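Local atomic coordinates of LanC-like protein GCR2 (Arabidopsis thaliana, PDB entry 3T33), a protein that binds zinc as a member of the LanC-like family and may play a role in abscisic acid signalling in plants. Residues K280-V285 against W322-L327. Residues are numbered along the deposited sequence; the frame is centred on the assembly and turned at random.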
# COMPACT_ATOMS: atom_id res chain seq x y z
N LYS A 280 9.50 -21.10 -10.75
CA LYS A 280 10.87 -21.23 -11.25
C LYS A 280 11.38 -19.94 -11.88
O LYS A 280 12.44 -19.92 -12.53
CB LYS A 280 11.00 -22.42 -12.22
CG LYS A 280 10.99 -23.82 -11.53
CD LYS A 280 12.25 -24.66 -11.86
CE LYS A 280 12.20 -26.06 -11.25
NZ LYS A 280 11.94 -27.10 -12.31
N SER A 281 10.62 -18.86 -11.69
CA SER A 281 10.89 -17.65 -12.40
C SER A 281 10.92 -16.41 -11.48
O SER A 281 9.95 -16.08 -10.80
CB SER A 281 9.89 -17.46 -13.53
OG SER A 281 10.19 -16.28 -14.26
N ASP A 282 12.08 -15.77 -11.51
CA ASP A 282 12.38 -14.56 -10.76
C ASP A 282 12.13 -13.41 -11.71
O ASP A 282 12.99 -13.04 -12.45
CB ASP A 282 13.86 -14.59 -10.36
CG ASP A 282 14.24 -13.49 -9.39
OD1 ASP A 282 13.49 -12.51 -9.20
OD2 ASP A 282 15.32 -13.60 -8.80
N ARG A 283 10.92 -12.86 -11.68
CA ARG A 283 10.55 -11.81 -12.62
C ARG A 283 9.79 -10.65 -11.98
O ARG A 283 10.03 -9.49 -12.32
CB ARG A 283 9.73 -12.40 -13.78
CG ARG A 283 8.58 -13.29 -13.33
CD ARG A 283 7.98 -14.05 -14.51
NE ARG A 283 6.53 -13.93 -14.55
CZ ARG A 283 5.87 -13.17 -15.41
NH1 ARG A 283 6.53 -12.45 -16.31
NH2 ARG A 283 4.54 -13.12 -15.38
N LEU A 284 8.87 -10.96 -11.07
CA LEU A 284 8.02 -9.90 -10.50
C LEU A 284 8.59 -9.20 -9.25
O LEU A 284 8.93 -9.84 -8.25
CB LEU A 284 6.60 -10.43 -10.24
CG LEU A 284 5.89 -10.99 -11.50
CD1 LEU A 284 4.50 -11.48 -11.20
CD2 LEU A 284 5.88 -10.04 -12.75
N VAL A 285 8.67 -7.87 -9.31
CA VAL A 285 9.15 -7.05 -8.15
C VAL A 285 8.07 -6.01 -7.89
O VAL A 285 8.20 -4.85 -8.28
CB VAL A 285 10.52 -6.41 -8.46
CG1 VAL A 285 11.06 -5.60 -7.25
CG2 VAL A 285 11.54 -7.47 -8.89
N TRP A 322 15.63 -1.43 -4.66
CA TRP A 322 16.50 -0.35 -5.15
C TRP A 322 17.09 -0.66 -6.52
O TRP A 322 17.16 0.25 -7.37
CB TRP A 322 17.57 0.02 -4.12
CG TRP A 322 18.45 1.16 -4.48
CD1 TRP A 322 19.80 1.11 -4.61
CD2 TRP A 322 18.07 2.54 -4.73
NE1 TRP A 322 20.28 2.34 -4.96
CE2 TRP A 322 19.25 3.24 -5.03
CE3 TRP A 322 16.85 3.23 -4.76
CZ2 TRP A 322 19.27 4.64 -5.33
CZ3 TRP A 322 16.85 4.63 -5.06
CH2 TRP A 322 18.06 5.31 -5.34
N SER A 323 17.48 -1.90 -6.80
CA SER A 323 18.03 -2.13 -8.14
C SER A 323 17.04 -2.53 -9.20
O SER A 323 17.22 -2.19 -10.38
CB SER A 323 19.21 -3.11 -8.12
OG SER A 323 18.75 -4.44 -8.03
N ARG A 324 15.96 -3.21 -8.83
CA ARG A 324 15.03 -3.67 -9.87
C ARG A 324 13.63 -3.07 -9.74
O ARG A 324 12.74 -3.43 -10.51
CB ARG A 324 14.94 -5.20 -9.84
CG ARG A 324 16.24 -5.98 -10.20
CD ARG A 324 16.18 -7.44 -9.67
NE ARG A 324 15.15 -8.21 -10.36
CZ ARG A 324 14.75 -9.43 -10.02
NH1 ARG A 324 15.30 -10.09 -8.99
NH2 ARG A 324 13.81 -10.02 -10.74
N GLY A 325 13.44 -2.14 -8.79
CA GLY A 325 12.11 -1.75 -8.36
C GLY A 325 11.56 -0.58 -9.12
O GLY A 325 10.41 -0.19 -8.95
N LEU A 326 12.40 -0.02 -9.96
CA LEU A 326 12.01 1.09 -10.82
C LEU A 326 11.27 0.60 -12.11
O LEU A 326 11.71 0.80 -13.25
CB LEU A 326 13.26 1.93 -11.12
CG LEU A 326 13.11 3.41 -11.44
CD1 LEU A 326 12.53 4.24 -10.26
CD2 LEU A 326 14.51 3.97 -11.89
N LEU A 327 10.11 -0.01 -11.87
CA LEU A 327 9.24 -0.64 -12.84
C LEU A 327 8.85 0.30 -13.97
O LEU A 327 8.70 1.51 -13.75
CB LEU A 327 7.97 -1.06 -12.10
CG LEU A 327 7.79 -2.46 -11.48
CD1 LEU A 327 9.08 -3.25 -11.36
CD2 LEU A 327 6.97 -2.48 -10.22
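D282 and R324 form an end-on salt bridge between a loop and helix 308-324 of the LanC-like alpha/alpha barrel, a compact example of one carboxylate oxygen serving two donors. R324 lies on helix 308-324, whereas D282 belongs to the loop that leads into helix 291-305. Both terminal nitrogens of the arginine converge on the same oxygen: D282 OD1 accepts from R324 NH2 at 2.9 Å. The second bond, from R324 NH1 to D282 OD1, is 3.0 Å long, and both are noticeably bent. The oxygen lies almost in the guanidinium plane, yet the two nitrogens approach it from one face of the carboxylate, the two planes being turned 55° apart. The other oxygen, OD2, is held by a hydrogen bond with the hydroxyl of S270, a residue that R324 also touches, so the carboxylate is gripped at both oxygens.

Beside this polar pair, V285 CG2 lies over one face of the guanidinium, displaced toward its rim and 3.9 Å from R324 CZ. The arginine chain is bent at chi3 (67°), which turns NE out of an extended path. With CG1 anti to its backbone N (chi1 -178°), V285 places that methyl 4.1 Å from G325 CA.

Further inward, the L327 side chain, which touches N339 of helix 336-350, comes about 5 Å from that of the zinc ligand H334 and about 8 Å from the zinc ion. The contact thus runs from a partly exposed ion pair toward the metal site. On its inner side, L327 CD2 lies 3.3 Å from V285 O.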